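PDB 2A67: isochorismatase family protein from Enterococcus faecalis, which is probably a hydrolase of the isochorismatase family, related to the nicotinamidases, whose substrate and precise function are not known. Local coordinates for residues 21-33 / 133-147. Sequence-based numbering, arbitrary orientation. Where two conformers were deposited one is given.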
ATOM      1  N   GLN D  21      -8.469  19.893 -13.306  1.00 49.19           N
ATOM      2  CA  GLN D  21      -8.559  18.569 -12.672  1.00 47.91           C
ATOM      3  C   GLN D  21      -9.489  18.581 -11.449  1.00 45.29           C
ATOM      4  O   GLN D  21      -9.069  18.978 -10.365  1.00 45.42           O
ATOM      5  CB  GLN D  21      -7.163  18.060 -12.271  1.00 48.46           C
ATOM      6  CG  GLN D  21      -6.301  17.523 -13.446  1.00 51.53           C
ATOM      7  CD  GLN D  21      -6.607  16.053 -13.806  1.00 55.02           C
ATOM      8  OE1 GLN D  21      -7.696  15.716 -14.312  1.00 55.77           O
ATOM      9  NE2 GLN D  21      -5.638  15.174 -13.543  1.00 55.96           N
ATOM     10  N   GLN D  22     -10.751  18.201 -11.650  1.00 42.73           N
ATOM     11  CA  GLN D  22     -11.730  18.081 -10.564  0.50 41.72           C
ATOM     12  C   GLN D  22     -11.748  16.660  -9.993  1.00 40.54           C
ATOM     13  O   GLN D  22     -11.784  15.678 -10.748  1.00 40.21           O
ATOM     14  CB  GLN D  22     -13.140  18.461 -11.034  0.50 41.52           C
ATOM     15  CG  GLN D  22     -13.371  19.951 -11.183  0.50 42.58           C
ATOM     16  CD  GLN D  22     -14.751  20.384 -10.713  0.50 43.69           C
ATOM     17  OE1 GLN D  22     -15.773  19.898 -11.210  0.50 44.41           O
ATOM     18  NE2 GLN D  22     -14.786  21.310  -9.747  0.50 42.23           N
ATOM     19  N   LEU D  23     -11.712  16.560  -8.672  1.00 39.04           N
ATOM     20  CA  LEU D  23     -11.863  15.270  -7.972  1.00 37.13           C
ATOM     21  C   LEU D  23     -13.247  14.653  -8.233  1.00 36.53           C
ATOM     22  O   LEU D  23     -14.247  15.354  -8.220  1.00 37.42           O
ATOM     23  CB  LEU D  23     -11.657  15.482  -6.473  1.00 36.60           C
ATOM     24  CG  LEU D  23     -10.207  15.629  -6.000  1.00 35.34           C
ATOM     25  CD1 LEU D  23     -10.193  16.215  -4.598  1.00 32.05           C
ATOM     26  CD2 LEU D  23      -9.460  14.289  -6.029  1.00 34.22           C
ATOM     27  N   TYR D  24     -13.282  13.350  -8.487  1.00 35.77           N
ATOM     28  CA  TYR D  24     -14.486  12.622  -8.858  1.00 35.82           C
ATOM     29  C   TYR D  24     -15.533  12.588  -7.724  1.00 35.34           C
ATOM     30  O   TYR D  24     -15.260  12.097  -6.594  1.00 33.97           O
ATOM     31  CB  TYR D  24     -14.102  11.205  -9.261  1.00 35.98           C
ATOM     32  CG  TYR D  24     -15.252  10.355  -9.735  1.00 37.08           C
ATOM     33  CD1 TYR D  24     -15.912  10.625 -10.956  1.00 38.12           C
ATOM     34  CD2 TYR D  24     -15.695   9.263  -8.969  1.00 38.13           C
ATOM     35  CE1 TYR D  24     -17.000   9.820 -11.385  1.00 39.62           C
ATOM     36  CE2 TYR D  24     -16.749   8.454  -9.396  1.00 38.00           C
ATOM     37  CZ  TYR D  24     -17.392   8.738 -10.589  1.00 38.50           C
ATOM     38  OH  TYR D  24     -18.426   7.933 -10.981  1.00 39.56           O
ATOM     39  N   ARG D  25     -16.703  13.144  -8.042  1.00 34.69           N
ATOM     40  CA  ARG D  25     -17.841  13.250  -7.153  1.00 34.44           C
ATOM     41  C   ARG D  25     -17.503  13.778  -5.766  1.00 34.62           C
ATOM     42  O   ARG D  25     -18.008  13.253  -4.775  1.00 34.33           O
ATOM     43  CB  ARG D  25     -18.582  11.898  -7.071  1.00 35.29           C
ATOM     44  CG  ARG D  25     -18.992  11.427  -8.445  1.00 38.15           C
ATOM     45  CD  ARG D  25     -19.907  10.225  -8.468  1.00 42.58           C
ATOM     46  NE  ARG D  25     -20.483  10.122  -9.815  1.00 46.56           N
ATOM     47  CZ  ARG D  25     -21.141   9.062 -10.281  1.00 48.94           C
ATOM     48  NH1 ARG D  25     -21.324   7.991  -9.515  1.00 49.86           N
ATOM     49  NH2 ARG D  25     -21.605   9.064 -11.524  1.00 48.94           N
ATOM     50  N   LEU D  26     -16.684  14.825  -5.694  1.00 34.01           N
ATOM     51  CA  LEU D  26     -16.255  15.417  -4.421  1.00 34.07           C
ATOM     52  C   LEU D  26     -17.370  15.984  -3.548  1.00 34.47           C
ATOM     53  O   LEU D  26     -17.332  15.810  -2.306  1.00 35.65           O
ATOM     54  CB  LEU D  26     -15.173  16.488  -4.636  1.00 34.35           C
ATOM     55  CG  LEU D  26     -14.475  17.015  -3.365  1.00 34.81           C
ATOM     56  CD1 LEU D  26     -13.688  15.912  -2.630  1.00 34.66           C
ATOM     57  CD2 LEU D  26     -13.617  18.236  -3.646  1.00 35.08           C
ATOM     58  N   PRO D  27     -18.341  16.722  -4.151  1.00 34.44           N
ATOM     59  CA  PRO D  27     -19.421  17.214  -3.277  1.00 33.72           C
ATOM     60  C   PRO D  27     -20.036  16.124  -2.401  1.00 32.74           C
ATOM     61  O   PRO D  27     -20.151  16.343  -1.204  1.00 32.80           O
ATOM     62  CB  PRO D  27     -20.450  17.785  -4.264  1.00 34.35           C
ATOM     63  CG  PRO D  27     -19.591  18.259  -5.440  1.00 34.97           C
ATOM     64  CD  PRO D  27     -18.489  17.207  -5.544  1.00 33.63           C
ATOM     65  N   ALA D  28     -20.413  14.981  -2.978  1.00 31.55           N
ATOM     66  CA  ALA D  28     -21.059  13.907  -2.196  1.00 31.32           C
ATOM     67  C   ALA D  28     -20.103  13.263  -1.217  1.00 31.37           C
ATOM     68  O   ALA D  28     -20.534  12.770  -0.195  1.00 30.26           O
ATOM     69  CB  ALA D  28     -21.698  12.844  -3.104  1.00 31.36           C
ATOM     70  N   VAL D  29     -18.789  13.251  -1.528  1.00 30.66           N
ATOM     71  CA  VAL D  29     -17.811  12.671  -0.611  1.00 30.46           C
ATOM     72  C   VAL D  29     -17.756  13.541   0.662  1.00 31.24           C
ATOM     73  O   VAL D  29     -17.856  13.049   1.774  1.00 31.48           O
ATOM     74  CB  VAL D  29     -16.398  12.541  -1.284  1.00 30.27           C
ATOM     75  CG1 VAL D  29     -15.305  12.313  -0.239  1.00 31.74           C
ATOM     76  CG2 VAL D  29     -16.409  11.425  -2.291  1.00 25.99           C
ATOM     77  N   LEU D  30     -17.607  14.850   0.488  1.00 32.86           N
ATOM     78  CA  LEU D  30     -17.563  15.778   1.623  1.00 32.78           C
ATOM     79  C   LEU D  30     -18.862  15.786   2.463  1.00 32.91           C
ATOM     80  O   LEU D  30     -18.815  15.943   3.675  1.00 32.20           O
ATOM     81  CB  LEU D  30     -17.185  17.180   1.139  1.00 32.86           C
ATOM     82  CG  LEU D  30     -15.869  17.337   0.345  1.00 33.10           C
ATOM     83  CD1 LEU D  30     -15.752  18.807  -0.235  1.00 31.12           C
ATOM     84  CD2 LEU D  30     -14.586  16.946   1.106  1.00 31.69           C
ATOM     85  N   ASP D  31     -20.010  15.615   1.813  1.00 33.58           N
ATOM     86  CA  ASP D  31     -21.275  15.509   2.521  1.00 34.42           C
ATOM     87  C   ASP D  31     -21.286  14.249   3.396  1.00 33.77           C
ATOM     88  O   ASP D  31     -21.686  14.311   4.560  1.00 33.80           O
ATOM     89  CB  ASP D  31     -22.436  15.440   1.533  1.00 35.51           C
ATOM     90  CG  ASP D  31     -22.720  16.766   0.886  1.00 39.43           C
ATOM     91  OD1 ASP D  31     -22.442  17.811   1.545  1.00 43.42           O
ATOM     92  OD2 ASP D  31     -23.250  16.757  -0.265  1.00 42.71           O
ATOM     93  N   LYS D  32     -20.817  13.133   2.833  1.00 32.08           N
ATOM     94  CA  LYS D  32     -20.755  11.860   3.571  1.00 33.10           C
ATOM     95  C   LYS D  32     -19.724  11.972   4.723  1.00 31.91           C
ATOM     96  O   LYS D  32     -19.964  11.552   5.840  1.00 32.75           O
ATOM     97  CB  LYS D  32     -20.465  10.715   2.575  1.00 31.95           C
ATOM     98  CG  LYS D  32     -20.578   9.332   3.141  1.00 37.48           C
ATOM     99  CD  LYS D  32     -21.946   8.665   2.827  1.00 43.76           C
ATOM    100  CE  LYS D  32     -21.833   7.650   1.619  1.00 46.77           C
ATOM    101  NZ  LYS D  32     -21.756   6.153   1.993  1.00 36.59           N
ATOM    102  N   VAL D  33     -18.587  12.598   4.459  1.00 32.03           N
ATOM    103  CA  VAL D  33     -17.576  12.839   5.511  1.00 31.49           C
ATOM    104  C   VAL D  33     -18.097  13.745   6.633  1.00 31.48           C
ATOM    105  O   VAL D  33     -17.900  13.443   7.817  1.00 31.22           O
ATOM    106  CB  VAL D  33     -16.263  13.416   4.909  1.00 31.24           C
ATOM    107  CG1 VAL D  33     -15.370  14.049   6.021  1.00 30.05           C
ATOM    108  CG2 VAL D  33     -15.530  12.298   4.139  1.00 30.36           C
ATOM    109  N   PRO D 133     -18.354   3.560   2.902  1.00 30.64           N
ATOM    110  CA  PRO D 133     -18.402   3.574   1.449  1.00 31.51           C
ATOM    111  C   PRO D 133     -18.497   4.993   0.870  1.00 32.61           C
ATOM    112  O   PRO D 133     -19.093   5.868   1.491  1.00 33.23           O
ATOM    113  CB  PRO D 133     -19.710   2.786   1.167  1.00 32.14           C
ATOM    114  CG  PRO D 133     -19.740   1.794   2.286  1.00 30.21           C
ATOM    115  CD  PRO D 133     -19.374   2.647   3.470  1.00 28.93           C
ATOM    116  N   LYS D 134     -17.935   5.200  -0.319  1.00 32.86           N
ATOM    117  CA  LYS D 134     -17.974   6.491  -1.024  1.00 33.10           C
ATOM    118  C   LYS D 134     -17.364   7.672  -0.292  1.00 32.95           C
ATOM    119  O   LYS D 134     -17.922   8.783  -0.271  1.00 32.77           O
ATOM    120  CB  LYS D 134     -19.389   6.800  -1.513  1.00 33.73           C
ATOM    121  CG  LYS D 134     -19.950   5.662  -2.358  1.00 36.39           C
ATOM    122  CD  LYS D 134     -21.409   5.915  -2.766  1.00 43.26           C
ATOM    123  CE  LYS D 134     -21.642   5.335  -4.161  1.00 47.64           C
ATOM    124  NZ  LYS D 134     -22.719   6.125  -4.889  1.00 52.25           N
ATOM    125  N   THR D 135     -16.213   7.444   0.355  1.00 31.47           N
ATOM    126  CA  THR D 135     -15.595   8.554   1.066  1.00 29.90           C
ATOM    127  C   THR D 135     -14.135   8.734   0.567  1.00 29.66           C
ATOM    128  O   THR D 135     -13.303   9.298   1.247  1.00 30.30           O
ATOM    129  CB  THR D 135     -15.676   8.400   2.626  1.00 28.78           C
ATOM    130  OG1 THR D 135     -15.081   7.150   2.988  1.00 27.68           O
ATOM    131  CG2 THR D 135     -17.160   8.550   3.165  1.00 27.86           C
ATOM    132  N   THR D 136     -13.826   8.192  -0.605  1.00 30.08           N
ATOM    133  CA  THR D 136     -12.531   8.533  -1.258  1.00 30.12           C
ATOM    134  C   THR D 136     -12.788   9.055  -2.662  1.00 29.78           C
ATOM    135  O   THR D 136     -13.842   8.807  -3.252  1.00 29.47           O
ATOM    136  CB  THR D 136     -11.495   7.359  -1.326  1.00 29.03           C
ATOM    137  OG1 THR D 136     -11.797   6.508  -2.434  1.00 32.49           O
ATOM    138  CG2 THR D 136     -11.480   6.537  -0.071  1.00 30.32           C
ATOM    139  N   SER D 137     -11.817   9.793  -3.203  1.00 29.08           N
ATOM    140  CA  SER D 137     -11.963  10.257  -4.575  1.00 29.35           C
ATOM    141  C   SER D 137     -10.556  10.435  -5.134  1.00 28.99           C
ATOM    142  O   SER D 137      -9.573  10.415  -4.380  1.00 28.27           O
ATOM    143  CB  SER D 137     -12.761  11.560  -4.618  1.00 28.25           C
ATOM    144  OG  SER D 137     -12.789  12.118  -5.925  1.00 33.63           O
ATOM    145  N   THR D 138     -10.499  10.576  -6.455  1.00 29.80           N
ATOM    146  CA  THR D 138      -9.256  10.720  -7.223  1.00 29.12           C
ATOM    147  C   THR D 138      -9.607  11.324  -8.598  1.00 30.99           C
ATOM    148  O   THR D 138     -10.742  11.770  -8.813  1.00 30.17           O
ATOM    149  CB  THR D 138      -8.466   9.380  -7.317  1.00 28.24           C
ATOM    150  OG1 THR D 138      -7.119   9.651  -7.688  1.00 29.75           O
ATOM    151  CG2 THR D 138      -9.101   8.302  -8.235  1.00 25.08           C
ATOM    152  N   LEU D 139      -8.619  11.353  -9.498  1.00 33.50           N
ATOM    153  CA  LEU D 139      -8.676  12.031 -10.809  1.00 34.85           C
ATOM    154  C   LEU D 139      -8.523  11.002 -11.914  1.00 35.97           C
ATOM    155  O   LEU D 139      -7.883   9.960 -11.697  1.00 35.40           O
ATOM    156  CB  LEU D 139      -7.521  13.038 -10.904  1.00 34.37           C
ATOM    157  CG  LEU D 139      -7.337  14.033  -9.745  1.00 34.50           C
ATOM    158  CD1 LEU D 139      -5.980  14.693  -9.790  1.00 38.12           C
ATOM    159  CD2 LEU D 139      -8.416  15.107  -9.728  1.00 35.66           C
ATOM    160  N   ASP D 140      -9.097  11.271 -13.097  1.00 36.58           N
ATOM    161  CA  ASP D 140      -8.816  10.443 -14.262  1.00 38.83           C
ATOM    162  C   ASP D 140      -7.320  10.605 -14.395  1.00 39.07           C
ATOM    163  O   ASP D 140      -6.814  11.704 -14.196  1.00 40.30           O
ATOM    164  CB  ASP D 140      -9.494  10.968 -15.557  1.00 39.95           C
ATOM    165  CG  ASP D 140     -11.047  10.886 -15.528  1.00 43.49           C
ATOM    166  OD1 ASP D 140     -11.663  10.216 -14.651  1.00 48.32           O
ATOM    167  OD2 ASP D 140     -11.673  11.518 -16.412  1.00 48.75           O
ATOM    168  N   ASN D 141      -6.601   9.533 -14.697  1.00 39.31           N
ATOM    169  CA  ASN D 141      -5.144   9.630 -14.777  1.00 39.40           C
ATOM    170  C   ASN D 141      -4.593   9.486 -16.194  1.00 40.35           C
ATOM    171  O   ASN D 141      -3.385   9.292 -16.359  1.00 41.20           O
ATOM    172  CB  ASN D 141      -4.445   8.655 -13.806  1.00 38.62           C
ATOM    173  CG  ASN D 141      -4.569   7.215 -14.222  1.00 38.70           C
ATOM    174  OD1 ASN D 141      -4.226   6.290 -13.460  1.00 42.14           O
ATOM    175  ND2 ASN D 141      -5.064   6.993 -15.411  1.00 32.87           N
ATOM    176  N   GLY D 142      -5.453   9.556 -17.212  1.00 40.06           N
ATOM    177  CA  GLY D 142      -4.987   9.401 -18.599  1.00 40.03           C
ATOM    178  C   GLY D 142      -4.907   7.944 -19.039  1.00 39.77           C
ATOM    179  O   GLY D 142      -4.782   7.654 -20.219  1.00 39.74           O
ATOM    180  N   HIS D 143      -4.963   7.009 -18.099  1.00 38.87           N
ATOM    181  CA  HIS D 143      -5.057   5.580 -18.470  1.00 38.72           C
ATOM    182  C   HIS D 143      -6.362   4.922 -17.977  1.00 37.50           C
ATOM    183  O   HIS D 143      -6.890   4.010 -18.600  1.00 37.66           O
ATOM    184  CB  HIS D 143      -3.851   4.795 -17.944  1.00 40.01           C
ATOM    185  CG  HIS D 143      -2.528   5.284 -18.459  1.00 42.81           C
ATOM    186  ND1 HIS D 143      -1.906   4.737 -19.568  1.00 45.94           N
ATOM    187  CD2 HIS D 143      -1.702   6.260 -18.010  1.00 44.64           C
ATOM    188  CE1 HIS D 143      -0.764   5.363 -19.788  1.00 45.87           C
ATOM    189  NE2 HIS D 143      -0.615   6.292 -18.857  1.00 48.31           N
ATOM    190  N   LEU D 144      -6.864   5.387 -16.838  1.00 35.65           N
ATOM    191  CA  LEU D 144      -8.027   4.814 -16.191  1.00 34.03           C
ATOM    192  C   LEU D 144      -8.848   5.980 -15.686  1.00 33.77           C
ATOM    193  O   LEU D 144      -8.291   7.015 -15.353  1.00 34.18           O
ATOM    194  CB  LEU D 144      -7.567   3.969 -14.991  1.00 34.08           C
ATOM    195  CG  LEU D 144      -7.486   2.437 -14.904  1.00 35.04           C
ATOM    196  CD1 LEU D 144      -7.369   1.690 -16.192  1.00 32.54           C
ATOM    197  CD2 LEU D 144      -6.419   1.950 -13.857  1.00 32.74           C
ATOM    198  N   THR D 145     -10.170   5.842 -15.648  1.00 32.35           N
ATOM    199  CA  THR D 145     -11.002   6.917 -15.087  1.00 32.13           C
ATOM    200  C   THR D 145     -10.918   6.846 -13.564  1.00 31.89           C
ATOM    201  O   THR D 145     -10.535   5.806 -13.030  1.00 31.31           O
ATOM    202  CB  THR D 145     -12.479   6.729 -15.454  1.00 32.18           C
ATOM    203  OG1 THR D 145     -12.915   5.433 -15.008  1.00 29.19           O
ATOM    204  CG2 THR D 145     -12.686   6.859 -16.977  1.00 31.43           C
ATOM    205  N   ALA D 146     -11.298   7.929 -12.885  1.00 32.12           N
ATOM    206  CA  ALA D 146     -11.426   7.953 -11.422  1.00 32.24           C
ATOM    207  C   ALA D 146     -12.299   6.815 -10.933  1.00 32.03           C
ATOM    208  O   ALA D 146     -11.931   6.139  -9.981  1.00 30.48           O
ATOM    209  CB  ALA D 146     -12.005   9.253 -10.958  1.00 32.83           C
ATOM    210  N   ALA D 147     -13.429   6.594 -11.613  1.00 31.45           N
ATOM    211  CA  ALA D 147     -14.349   5.485 -11.290  1.00 31.29           C
ATOM    212  C   ALA D 147     -13.663   4.087 -11.293  1.00 30.96           C
ATOM    213  O   ALA D 147     -13.882   3.269 -10.406  1.00 29.94           O
ATOM    214  CB  ALA D 147     -15.539   5.504 -12.237  1.00 31.22           C
TER
HETATM  215  O   HOH W   1     -15.678   9.641  -5.405  1.00 33.24           O
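Y24 lies against the start of helix 146-157, its CB in a tight approach of 3.3 Å to CB of A146. With CG anti to the backbone N (chi1 -177°), the ring is directed at this helix, where I150 also touches it. The backbone N and CB of A147 lie over one ring face, CB above the phenolic end, 4.1 Å from CZ of Y24; CG of R25 covers the opposite face. The backbone of Y24 is held by the other segment as well: its N donates to O of T138 at 3.0 Å, almost in line with the carbonyl, while its O receives OG of S137 at 2.6 Å. A water donates to that same carbonyl O and to O of T136, so the Y24 carbonyl accepts two bonds. In the three-layer alpha/beta fold of the isochorismatase family, these bonds join the turn before helix 26-42 to the C-terminal end of strand 128-137, in the central parallel sheet, and the residue that follows it. L139 continues the contact beyond the strand: its CD2 is 3.6 Å from O of Q22 and also meets CD2 of L23, while CD1 is near NE2 of Q21. Further along helix 26-42, V29 rests its CG2 on the carbonyl oxygens of K134 and T136. K32 crosses T135 at about a right angle, CG to CG2 3.5 Å. Its outer torsions, all near 100°, are far from staggered, yet the chain stays stretched and brings NZ to O of P133 at 2.7 Å, well above the carbonyl plane.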